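Local coordinates for oxidoreductase protein (Agrobacterium radiobacter, PDB 5UI9) that binds NAD and (2S)-2,3-dihydroxy-2-methylpropanoic acid and probably carries out NAD-dependent hydride transfer as a GFO/IDH/MocA family oxidoreductase, at residues D69-A74 with V92-Q97; P120-E125 with Q299-D304; K102-A107 with D318-F323. All coordinates share one frame; numbering follows the deposited sequence.

Contact 1. Residues D69-A74 with V92-Q97. With NAD (nicotinamide-adenine-dinucleotide), chain C.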
loop_
_atom_site.group_PDB
_atom_site.type_symbol
_atom_site.label_atom_id
_atom_site.label_comp_id
_atom_site.label_asym_id
_atom_site.label_seq_id
_atom_site.Cartn_x
_atom_site.Cartn_y
_atom_site.Cartn_z
ATOM N N ASP A 69 -9.181 -3.375 -43.611
ATOM C CA ASP A 69 -10.340 -3.700 -42.765
ATOM C C ASP A 69 -10.280 -3.074 -41.363
ATOM O O ASP A 69 -11.306 -2.933 -40.699
ATOM C CB ASP A 69 -10.468 -5.220 -42.624
ATOM C CG ASP A 69 -10.545 -5.920 -43.965
ATOM O OD1 ASP A 69 -11.420 -5.550 -44.768
ATOM O OD2 ASP A 69 -9.722 -6.824 -44.215
ATOM N N PHE A 70 -9.084 -2.733 -40.896
ATOM C CA PHE A 70 -8.958 -2.038 -39.617
ATOM C C PHE A 70 -7.727 -1.163 -39.561
ATOM O O PHE A 70 -6.815 -1.279 -40.393
ATOM C CB PHE A 70 -8.959 -3.031 -38.456
ATOM C CG PHE A 70 -7.739 -3.904 -38.397
ATOM C CD1 PHE A 70 -7.702 -5.115 -39.075
ATOM C CD2 PHE A 70 -6.626 -3.524 -37.640
ATOM C CE1 PHE A 70 -6.581 -5.929 -39.017
ATOM C CE2 PHE A 70 -5.501 -4.334 -37.575
ATOM C CZ PHE A 70 -5.478 -5.540 -38.260
ATOM N N VAL A 71 -7.714 -0.284 -38.568
ATOM C CA VAL A 71 -6.606 0.627 -38.361
ATOM C C VAL A 71 -6.045 0.437 -36.947
ATOM O O VAL A 71 -6.804 0.278 -35.990
ATOM C CB VAL A 71 -7.016 2.093 -38.671
ATOM C CG1 VAL A 71 -8.062 2.632 -37.697
ATOM C CG2 VAL A 71 -5.794 2.993 -38.695
ATOM N N ASP A 72 -4.714 0.410 -36.847
ATOM C CA ASP A 72 -3.992 0.313 -35.584
ATOM C C ASP A 72 -3.238 1.627 -35.355
ATOM O O ASP A 72 -2.236 1.911 -36.011
ATOM C CB ASP A 72 -3.029 -0.882 -35.619
ATOM C CG ASP A 72 -2.532 -1.302 -34.227
ATOM O OD1 ASP A 72 -3.138 -0.919 -33.197
ATOM O OD2 ASP A 72 -1.528 -2.040 -34.171
ATOM N N ILE A 73 -3.739 2.432 -34.422
ATOM C CA ILE A 73 -3.170 3.747 -34.142
ATOM C C ILE A 73 -2.159 3.618 -33.000
ATOM O O ILE A 73 -2.542 3.434 -31.836
ATOM C CB ILE A 73 -4.286 4.761 -33.807
ATOM C CG1 ILE A 73 -5.245 4.907 -35.005
ATOM C CG2 ILE A 73 -3.698 6.116 -33.436
ATOM C CD1 ILE A 73 -6.645 5.348 -34.633
ATOM N N ALA A 74 -0.873 3.694 -33.354
ATOM C CA ALA A 74 0.234 3.624 -32.393
ATOM C C ALA A 74 1.018 4.936 -32.275
ATOM O O ALA A 74 2.203 4.933 -31.905
ATOM C CB ALA A 74 1.165 2.486 -32.771
ATOM N N VAL A 92 -13.960 2.462 -40.692
ATOM C CA VAL A 92 -12.879 1.510 -40.499
ATOM C C VAL A 92 -12.766 1.234 -38.999
ATOM O O VAL A 92 -12.557 2.169 -38.222
ATOM C CB VAL A 92 -11.547 2.072 -41.044
ATOM C CG1 VAL A 92 -10.376 1.161 -40.693
ATOM C CG2 VAL A 92 -11.642 2.265 -42.554
ATOM N N PRO A 93 -12.929 -0.043 -38.578
ATOM C CA PRO A 93 -12.680 -0.421 -37.186
ATOM C C PRO A 93 -11.292 0.004 -36.710
ATOM O O PRO A 93 -10.316 -0.125 -37.457
ATOM C CB PRO A 93 -12.798 -1.947 -37.215
ATOM C CG PRO A 93 -13.754 -2.225 -38.342
ATOM C CD PRO A 93 -13.610 -1.115 -39.329
ATOM N N ALA A 94 -11.213 0.496 -35.473
ATOM C CA ALA A 94 -10.014 1.175 -34.987
ATOM C C ALA A 94 -9.501 0.625 -33.663
ATOM O O ALA A 94 -10.275 0.394 -32.731
ATOM C CB ALA A 94 -10.283 2.667 -34.845
ATOM N N ILE A 95 -8.184 0.438 -33.600
ATOM C CA ILE A 95 -7.462 0.228 -32.349
ATOM C C ILE A 95 -6.703 1.520 -32.046
ATOM O O ILE A 95 -6.133 2.131 -32.954
ATOM C CB ILE A 95 -6.463 -0.944 -32.452
ATOM C CG1 ILE A 95 -7.178 -2.237 -32.872
ATOM C CG2 ILE A 95 -5.738 -1.146 -31.124
ATOM C CD1 ILE A 95 -6.249 -3.333 -33.344
ATOM N N CYS A 96 -6.688 1.919 -30.773
ATOM C CA CYS A 96 -6.019 3.144 -30.345
ATOM C C CYS A 96 -5.164 2.897 -29.105
ATOM O O CYS A 96 -5.639 2.345 -28.116
ATOM C CB CYS A 96 -7.043 4.219 -30.040
ATOM S SG CYS A 96 -6.280 5.830 -29.785
ATOM N N GLN A 97 -3.902 3.297 -29.170
ATOM C CA GLN A 97 -2.983 3.156 -28.033
ATOM C C GLN A 97 -3.382 4.006 -26.832
ATOM O O GLN A 97 -4.132 4.973 -26.956
ATOM C CB GLN A 97 -1.537 3.483 -28.449
ATOM C CG GLN A 97 -0.673 2.257 -28.723
ATOM C CD GLN A 97 -0.324 1.488 -27.463
ATOM O OE1 GLN A 97 -0.632 1.929 -26.346
ATOM N NE2 GLN A 97 0.313 0.328 -27.631
HETATM P PA NAD C . 7.115 7.421 -30.615
HETATM O O1A NAD C . 7.238 8.930 -30.583
HETATM O O2A NAD C . 8.349 6.562 -30.576
HETATM O O5B NAD C . 6.271 7.013 -31.910
HETATM C C5B NAD C . 5.193 7.794 -32.410
HETATM C C4B NAD C . 5.303 7.791 -33.927
HETATM O O4B NAD C . 4.093 8.300 -34.477
HETATM C C3B NAD C . 6.430 8.678 -34.435
HETATM O O3B NAD C . 7.239 7.936 -35.358
HETATM C C2B NAD C . 5.739 9.861 -35.098
HETATM O O2B NAD C . 6.455 10.321 -36.244
HETATM C C1B NAD C . 4.387 9.278 -35.473
HETATM N N9A NAD C . 3.230 10.201 -35.528
HETATM C C8A NAD C . 2.827 11.082 -34.591
HETATM N N7A NAD C . 1.696 11.715 -34.999
HETATM C C5A NAD C . 1.354 11.224 -36.205
HETATM C C6A NAD C . 0.276 11.441 -37.207
HETATM N N6A NAD C . -0.707 12.344 -37.000
HETATM N N1A NAD C . 0.304 10.698 -38.339
HETATM C C2A NAD C . 1.271 9.789 -38.585
HETATM N N3A NAD C . 2.274 9.545 -37.721
HETATM C C4A NAD C . 2.367 10.215 -36.541
HETATM O O3 NAD C . 6.119 6.980 -29.433
HETATM P PN NAD C . 6.125 5.516 -28.752
HETATM O O1N NAD C . 7.159 5.460 -27.656
HETATM O O2N NAD C . 6.142 4.463 -29.831
HETATM O O5D NAD C . 4.693 5.572 -28.044
HETATM C C5D NAD C . 3.517 5.696 -28.833
HETATM C C4D NAD C . 2.323 5.381 -27.953
HETATM O O4D NAD C . 2.454 4.039 -27.472
HETATM C C3D NAD C . 2.242 6.300 -26.743
HETATM O O3D NAD C . 0.909 6.802 -26.600
HETATM C C2D NAD C . 2.640 5.423 -25.567
HETATM O O2D NAD C . 1.933 5.738 -24.367
HETATM C C1D NAD C . 2.284 4.020 -26.055
HETATM N N1N NAD C . 3.058 2.916 -25.459
HETATM C C2N NAD C . 2.362 1.842 -25.045
HETATM C C3N NAD C . 2.975 0.739 -24.472
HETATM C C7N NAD C . 2.115 -0.416 -24.037
HETATM O O7N NAD C . 1.110 -0.690 -24.689
HETATM N N7N NAD C . 2.446 -1.131 -22.959
HETATM C C4N NAD C . 4.363 0.754 -24.322
HETATM C C5N NAD C . 5.081 1.869 -24.758
HETATM C C6N NAD C . 4.405 2.944 -25.336
#
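The ring of F70 is approached obliquely by I95, whose methyl CD1 lies 4.3 Å from F70 CD2; around the same ring, W302 makes an edge-to-face pair and W24 meets it with the planes at about 45°. I95, level with D72 in the neighbouring strand, also lies against its carboxylate, with CG2 3.3 Å from D72 OD1. With CG anti to the backbone N (chi1 -164°), the carboxylate swings toward the neighbouring strand, which is how OD1 meets I95. The other oxygen, OD2, is held by Q20 NE2 and W24 NE1. The third flat group is the amide of Q97. Its NE2 donates to NAD O7N over 3.2 Å at a fairly straight 158°, while a second bond ties NE2 to Q20 OE1, so two acceptors fix the nitrogen beside the nicotinamide carboxamide.

The backbones of the two parallel strands pair in the usual alternating way. V71 N donates to P93 O, I95 N to V71 O (2.8 Å), I73 N to I95 O and Q97 N to I73 O. On the face bearing V71 and I73, V71 CG1 packs against A94 CB at 3.6 Å, with I73 beside C96.

The pair illustrates the beta-alpha-beta crossover of a Rossmann fold, in which the strand ends deliver A74 and Q97 to the dinucleotide. Helix 80-89, the connection, covers V71, I73, A94 and C96, whereas helix 289-308 packs on D72 and I95 from the other face. In the sheet, strand 6-11 flanks 70-73 and strand 121-124 flanks 94-97.

Contact 2. Residues P120-E125 with Q299-D304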
loop_
_atom_site.group_PDB
_atom_site.type_symbol
_atom_site.label_atom_id
_atom_site.label_comp_id
_atom_site.label_asym_id
_atom_site.label_seq_id
_atom_site.Cartn_x
_atom_site.Cartn_y
_atom_site.Cartn_z
ATOM N N PRO A 120 -16.291 -0.987 -34.330
ATOM C CA PRO A 120 -15.586 -1.280 -33.085
ATOM C C PRO A 120 -14.442 -0.298 -32.793
ATOM O O PRO A 120 -13.773 0.189 -33.718
ATOM C CB PRO A 120 -15.033 -2.692 -33.315
ATOM C CG PRO A 120 -15.911 -3.290 -34.349
ATOM C CD PRO A 120 -16.326 -2.156 -35.231
ATOM N N LEU A 121 -14.250 -0.001 -31.510
ATOM C CA LEU A 121 -13.115 0.787 -31.041
ATOM C C LEU A 121 -12.541 0.086 -29.821
ATOM O O LEU A 121 -13.248 -0.089 -28.829
ATOM C CB LEU A 121 -13.554 2.205 -30.664
ATOM C CG LEU A 121 -12.493 3.134 -30.053
ATOM C CD1 LEU A 121 -11.345 3.369 -31.027
ATOM C CD2 LEU A 121 -13.121 4.451 -29.619
ATOM N N MET A 122 -11.270 -0.307 -29.902
ATOM C CA MET A 122 -10.564 -0.921 -28.782
ATOM C C MET A 122 -9.375 -0.057 -28.404
ATOM O O MET A 122 -8.637 0.397 -29.275
ATOM C CB MET A 122 -10.063 -2.325 -29.145
ATOM C CG MET A 122 -9.446 -3.068 -27.963
ATOM S SD MET A 122 -8.737 -4.674 -28.357
ATOM C CE MET A 122 -7.188 -4.207 -29.115
ATOM N N VAL A 123 -9.177 0.136 -27.104
ATOM C CA VAL A 123 -7.950 0.749 -26.615
ATOM C C VAL A 123 -6.911 -0.351 -26.459
ATOM O O VAL A 123 -7.192 -1.409 -25.883
ATOM C CB VAL A 123 -8.171 1.508 -25.290
ATOM C CG1 VAL A 123 -6.866 2.142 -24.795
ATOM C CG2 VAL A 123 -9.249 2.564 -25.495
ATOM N N HIS A 124 -5.715 -0.123 -26.995
ATOM C CA HIS A 124 -4.626 -1.066 -26.798
ATOM C C HIS A 124 -4.136 -0.866 -25.356
ATOM O O HIS A 124 -3.212 -0.101 -25.093
ATOM C CB HIS A 124 -3.509 -0.877 -27.834
ATOM C CG HIS A 124 -2.479 -1.966 -27.824
ATOM N ND1 HIS A 124 -2.187 -2.719 -28.940
ATOM C CD2 HIS A 124 -1.663 -2.419 -26.837
ATOM C CE1 HIS A 124 -1.238 -3.587 -28.644
ATOM N NE2 HIS A 124 -0.908 -3.433 -27.370
ATOM N N GLU A 125 -4.815 -1.543 -24.434
ATOM C CA GLU A 125 -4.482 -1.529 -23.022
ATOM C C GLU A 125 -4.067 -2.956 -22.643
ATOM O O GLU A 125 -4.918 -3.794 -22.322
ATOM C CB GLU A 125 -5.700 -1.035 -22.229
ATOM C CG GLU A 125 -5.535 -1.010 -20.719
ATOM C CD GLU A 125 -4.193 -0.450 -20.275
ATOM O OE1 GLU A 125 -3.949 0.760 -20.474
ATOM O OE2 GLU A 125 -3.383 -1.240 -19.750
ATOM N N GLN A 299 -3.869 -8.281 -29.578
ATOM C CA GLN A 299 -4.079 -8.185 -31.028
ATOM C C GLN A 299 -4.770 -9.430 -31.616
ATOM O O GLN A 299 -5.575 -9.307 -32.543
ATOM C CB GLN A 299 -2.768 -7.832 -31.746
ATOM C CG GLN A 299 -2.348 -6.388 -31.448
ATOM C CD GLN A 299 -1.065 -5.930 -32.126
ATOM O OE1 GLN A 299 -0.633 -4.805 -31.896
ATOM N NE2 GLN A 299 -0.466 -6.779 -32.970
ATOM N N GLN A 300 -4.496 -10.611 -31.061
ATOM C CA GLN A 300 -5.288 -11.808 -31.385
ATOM C C GLN A 300 -6.721 -11.671 -30.880
ATOM O O GLN A 300 -7.666 -12.077 -31.570
ATOM C CB GLN A 300 -4.667 -13.091 -30.803
ATOM C CG GLN A 300 -5.278 -14.382 -31.354
ATOM C CD GLN A 300 -5.010 -14.557 -32.831
ATOM O OE1 GLN A 300 -3.869 -14.755 -33.232
ATOM N NE2 GLN A 300 -6.054 -14.469 -33.654
ATOM N N HIS A 301 -6.873 -11.124 -29.675
ATOM C CA HIS A 301 -8.191 -10.870 -29.092
ATOM C C HIS A 301 -9.006 -9.945 -30.000
ATOM O O HIS A 301 -10.141 -10.274 -30.355
ATOM C CB HIS A 301 -8.048 -10.296 -27.677
ATOM C CG HIS A 301 -9.335 -9.835 -27.064
ATOM N ND1 HIS A 301 -10.240 -10.700 -26.489
ATOM C CD2 HIS A 301 -9.849 -8.592 -26.903
ATOM C CE1 HIS A 301 -11.264 -10.013 -26.014
ATOM N NE2 HIS A 301 -11.051 -8.731 -26.252
ATOM N N TRP A 302 -8.414 -8.818 -30.394
ATOM C CA TRP A 302 -9.041 -7.898 -31.357
ATOM C C TRP A 302 -9.520 -8.626 -32.615
ATOM O O TRP A 302 -10.668 -8.472 -33.027
ATOM C CB TRP A 302 -8.071 -6.780 -31.761
ATOM C CG TRP A 302 -8.497 -6.016 -33.005
ATOM C CD1 TRP A 302 -8.085 -6.240 -34.295
ATOM C CD2 TRP A 302 -9.424 -4.926 -33.065
ATOM N NE1 TRP A 302 -8.707 -5.361 -35.153
ATOM C CE2 TRP A 302 -9.532 -4.541 -34.425
ATOM C CE3 TRP A 302 -10.175 -4.238 -32.105
ATOM C CZ2 TRP A 302 -10.353 -3.479 -34.844
ATOM C CZ3 TRP A 302 -10.998 -3.192 -32.521
ATOM C CH2 TRP A 302 -11.079 -2.822 -33.880
ATOM N N THR A 303 -8.611 -9.398 -33.211
ATOM C CA THR A 303 -8.857 -10.131 -34.448
ATOM C C THR A 303 -9.990 -11.153 -34.318
ATOM O O THR A 303 -10.850 -11.236 -35.205
ATOM C CB THR A 303 -7.563 -10.829 -34.920
ATOM O OG1 THR A 303 -6.533 -9.842 -35.087
ATOM C CG2 THR A 303 -7.776 -11.586 -36.240
ATOM N N ASP A 304 -9.992 -11.908 -33.221
ATOM C CA ASP A 304 -11.064 -12.866 -32.928
ATOM C C ASP A 304 -12.405 -12.156 -32.802
ATOM O O ASP A 304 -13.398 -12.595 -33.398
ATOM C CB ASP A 304 -10.790 -13.647 -31.627
ATOM C CG ASP A 304 -9.581 -14.583 -31.721
ATOM O OD1 ASP A 304 -9.105 -14.871 -32.842
ATOM O OD2 ASP A 304 -9.107 -15.031 -30.651
HETATM O O HOH W 1 -2.878 -3.049 -31.524
#
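W302 and M122 bury more surface here than any other residues, and their meeting shows how a helix can be seated on a strand of a parallel sheet. The benzo side of the indole turns to the strand, where M122 CB lies 3.5 Å from W302 CE3. From there the methionine runs outward, its CG trans to N (chi1 -174°), and bends only at its last torsion, which carries CE back to within 3.8 Å of W302 CB. The sulfur sits at the edge of the six-membered ring, 5.4 Å from its centroid, a Met-aromatic contact. It also lies at the edge of H301, so SD is shared between two aromatic neighbours of one helix turn. At the far corner of the indole, P120 CB reaches W302 CH2 at 4.0 Å.

Q299, third in buried surface, works differently. Its extended chain brings OE1 to 3.5 Å from H124 CE1, at the edge of the imidazole and in its plane, with the amide turned nearly perpendicular to the ring (86°). A water bridges the two side chains: it donates to Q299 OE1 over 2.9 Å and is hydrogen-bonded to H124 ND1 at 2.7 Å. Outside the contact, Q299 NE2 binds Q20 O and H124 NE2 pairs with N126 ND2, which probably helps to fix the rotation of both flat groups.

No direct hydrogen bond joins 120-125 to 299-304. The chemistry is therefore split: sulfur, indole and proline carbons give an apolar seat at one end, while at the other, where H124 belongs to the NAD pocket, a single water joins imidazole to amide, consistent with Q299 acting as a second-shell residue that helps to orient H124.

Contact 3. Residues K102-A107 with D318-F323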
loop_
_atom_site.group_PDB
_atom_site.type_symbol
_atom_site.label_atom_id
_atom_site.label_comp_id
_atom_site.label_asym_id
_atom_site.label_seq_id
_atom_site.Cartn_x
_atom_site.Cartn_y
_atom_site.Cartn_z
ATOM N N LYS A 102 -6.417 12.945 -24.513
ATOM C CA LYS A 102 -5.863 13.980 -23.638
ATOM C C LYS A 102 -6.760 14.268 -22.430
ATOM O O LYS A 102 -6.272 14.712 -21.396
ATOM C CB LYS A 102 -5.636 15.281 -24.415
ATOM C CG LYS A 102 -4.501 15.209 -25.419
ATOM C CD LYS A 102 -4.359 16.500 -26.217
ATOM C CE LYS A 102 -2.903 16.775 -26.573
ATOM N NZ LYS A 102 -2.768 17.746 -27.697
ATOM N N SER A 103 -8.065 14.036 -22.575
ATOM C CA SER A 103 -9.023 14.246 -21.487
ATOM C C SER A 103 -10.183 13.259 -21.593
ATOM O O SER A 103 -10.384 12.628 -22.640
ATOM C CB SER A 103 -9.554 15.684 -21.516
ATOM O OG SER A 103 -10.345 15.919 -22.672
ATOM N N LEU A 104 -10.940 13.135 -20.507
ATOM C CA LEU A 104 -12.113 12.263 -20.474
ATOM C C LEU A 104 -13.162 12.720 -21.493
ATOM O O LEU A 104 -13.808 11.894 -22.146
ATOM C CB LEU A 104 -12.711 12.226 -19.065
ATOM C CG LEU A 104 -13.871 11.252 -18.831
ATOM C CD1 LEU A 104 -13.477 9.820 -19.162
ATOM C CD2 LEU A 104 -14.380 11.356 -17.400
ATOM N N SER A 105 -13.307 14.042 -21.610
ATOM C CA SER A 105 -14.179 14.700 -22.587
ATOM C C SER A 105 -13.863 14.299 -24.042
ATOM O O SER A 105 -14.767 13.940 -24.805
ATOM C CB SER A 105 -14.058 16.222 -22.406
ATOM O OG SER A 105 -14.833 16.920 -23.348
ATOM N N ASP A 106 -12.589 14.356 -24.418
ATOM C CA ASP A 106 -12.139 13.863 -25.734
ATOM C C ASP A 106 -12.397 12.370 -25.924
ATOM O O ASP A 106 -12.807 11.940 -27.007
ATOM C CB ASP A 106 -10.640 14.131 -25.950
ATOM C CG ASP A 106 -10.329 15.598 -26.242
ATOM O OD1 ASP A 106 -11.234 16.360 -26.641
ATOM O OD2 ASP A 106 -9.154 15.975 -26.085
ATOM N N ALA A 107 -12.131 11.593 -24.874
ATOM C CA ALA A 107 -12.335 10.149 -24.903
ATOM C C ALA A 107 -13.806 9.807 -25.137
ATOM O O ALA A 107 -14.110 8.974 -25.984
ATOM C CB ALA A 107 -11.829 9.500 -23.620
ATOM N N ASP A 318 -15.471 0.682 -22.344
ATOM C CA ASP A 318 -14.899 0.176 -21.095
ATOM C C ASP A 318 -13.772 1.078 -20.591
ATOM O O ASP A 318 -13.705 1.392 -19.398
ATOM C CB ASP A 318 -14.363 -1.253 -21.252
ATOM C CG ASP A 318 -13.732 -1.787 -19.957
ATOM O OD1 ASP A 318 -14.482 -2.280 -19.087
ATOM O OD2 ASP A 318 -12.491 -1.698 -19.804
ATOM N N ASN A 319 -12.901 1.494 -21.509
ATOM C CA ASN A 319 -11.710 2.246 -21.153
ATOM C C ASN A 319 -12.010 3.621 -20.543
ATOM O O ASN A 319 -11.191 4.136 -19.796
ATOM C CB ASN A 319 -10.776 2.392 -22.358
ATOM C CG ASN A 319 -9.366 2.799 -21.953
ATOM O OD1 ASN A 319 -8.955 3.937 -22.169
ATOM N ND2 ASN A 319 -8.631 1.872 -21.347
ATOM N N LEU A 320 -13.173 4.203 -20.847
ATOM C CA LEU A 320 -13.627 5.438 -20.177
ATOM C C LEU A 320 -13.610 5.302 -18.651
ATOM O O LEU A 320 -13.295 6.256 -17.947
ATOM C CB LEU A 320 -15.047 5.816 -20.612
ATOM C CG LEU A 320 -15.314 6.205 -22.067
ATOM C CD1 LEU A 320 -16.802 6.462 -22.270
ATOM C CD2 LEU A 320 -14.487 7.420 -22.470
ATOM N N LYS A 321 -13.951 4.116 -18.152
ATOM C CA LYS A 321 -14.002 3.874 -16.703
ATOM C C LYS A 321 -12.610 3.736 -16.081
ATOM O O LYS A 321 -12.449 3.951 -14.881
ATOM C CB LYS A 321 -14.904 2.680 -16.383
ATOM C CG LYS A 321 -16.379 2.987 -16.657
ATOM C CD LYS A 321 -17.294 1.785 -16.465
ATOM C CE LYS A 321 -17.294 0.883 -17.687
ATOM N NZ LYS A 321 -18.113 -0.341 -17.475
ATOM N N THR A 322 -11.618 3.382 -16.896
ATOM C CA THR A 322 -10.215 3.460 -16.504
ATOM C C THR A 322 -9.714 4.898 -16.626
ATOM O O THR A 322 -9.105 5.429 -15.688
ATOM C CB THR A 322 -9.343 2.518 -17.361
ATOM O OG1 THR A 322 -9.640 1.161 -17.013
ATOM C CG2 THR A 322 -7.856 2.773 -17.147
ATOM N N PHE A 323 -9.962 5.520 -17.778
ATOM C CA PHE A 323 -9.452 6.868 -18.036
ATOM C C PHE A 323 -9.958 7.900 -17.035
ATOM O O PHE A 323 -9.202 8.774 -16.628
ATOM C CB PHE A 323 -9.745 7.349 -19.467
ATOM C CG PHE A 323 -8.905 8.526 -19.862
ATOM C CD1 PHE A 323 -9.291 9.821 -19.521
ATOM C CD2 PHE A 323 -7.692 8.341 -20.509
ATOM C CE1 PHE A 323 -8.495 10.908 -19.837
ATOM C CE2 PHE A 323 -6.896 9.428 -20.842
ATOM C CZ PHE A 323 -7.299 10.713 -20.506
#
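K102 opens a helix-on-helix contact in which the capped N-terminus of helix 104-116, part of the Rossmann domain, rests on helix 316-335 near the end of the chain. Its own side chain points away, but its carbonyl carbon C lies 4.1 Å from F323 CZ, so the backbone before the helix already passes close to the phenylalanine.

S103 is the N-cap. Its OG accepts from D106 N at 3.2 Å, an almost straight bond of 169° that satisfies an amide of the first turn. While the hydroxyl is used inward in this way, the main chain of the same residue lies against the ring obliquely, with S103 C 3.4 Å from F323 CE1. A chi1 of -163° sets F323 CG antiperiplanar to its N, and this carries the ring out from its helix toward the cap.

L104 makes contact through both its backbone and its side chain. Its backbone N is likewise 3.4 Å from F323 CE1 and donates to E327 OE1, one turn further along the same helix as F323, which gives the helix start a second polar partner. Its CD1 methyl drops beside helix 316-335, 4.2 Å from F323 CD1 and 3.8 Å from the carbonyl O of L320.

D106 faces elsewhere, forming a salt bridge through OD1 with R81 NH1. A107 then returns to the contact, its small side chain directed at the other helix and allowing close approach. L320 packs here, also touching K108 and V111 of helix 104-116, and its CD2 methyl comes to 3.6 Å from A107 CB.

How the contacts relate
The three contacts all involve the Rossmann fold: two on its parallel sheet, one on its helix 104-116. Contacts 1 and 2 have centres 9 Å apart and share that sheet: strands 94-97 and 121-124 are neighbours, probably joined by backbone hydrogen bonds of C96 with M122 and H124. Contact 3 lies about 17 Å from each, centre to centre; it touches contact 2 through V123 and N319 but not contact 1. Along the chain, contact 1 closes first, and contact 2 is nested inside the loop closed by contact 3. Helices 289-308 and 316-335 return, after most of the mixed sheet, to tie late chain to early chain, beside the NAD site in contact 2 and farther from it in contact 3.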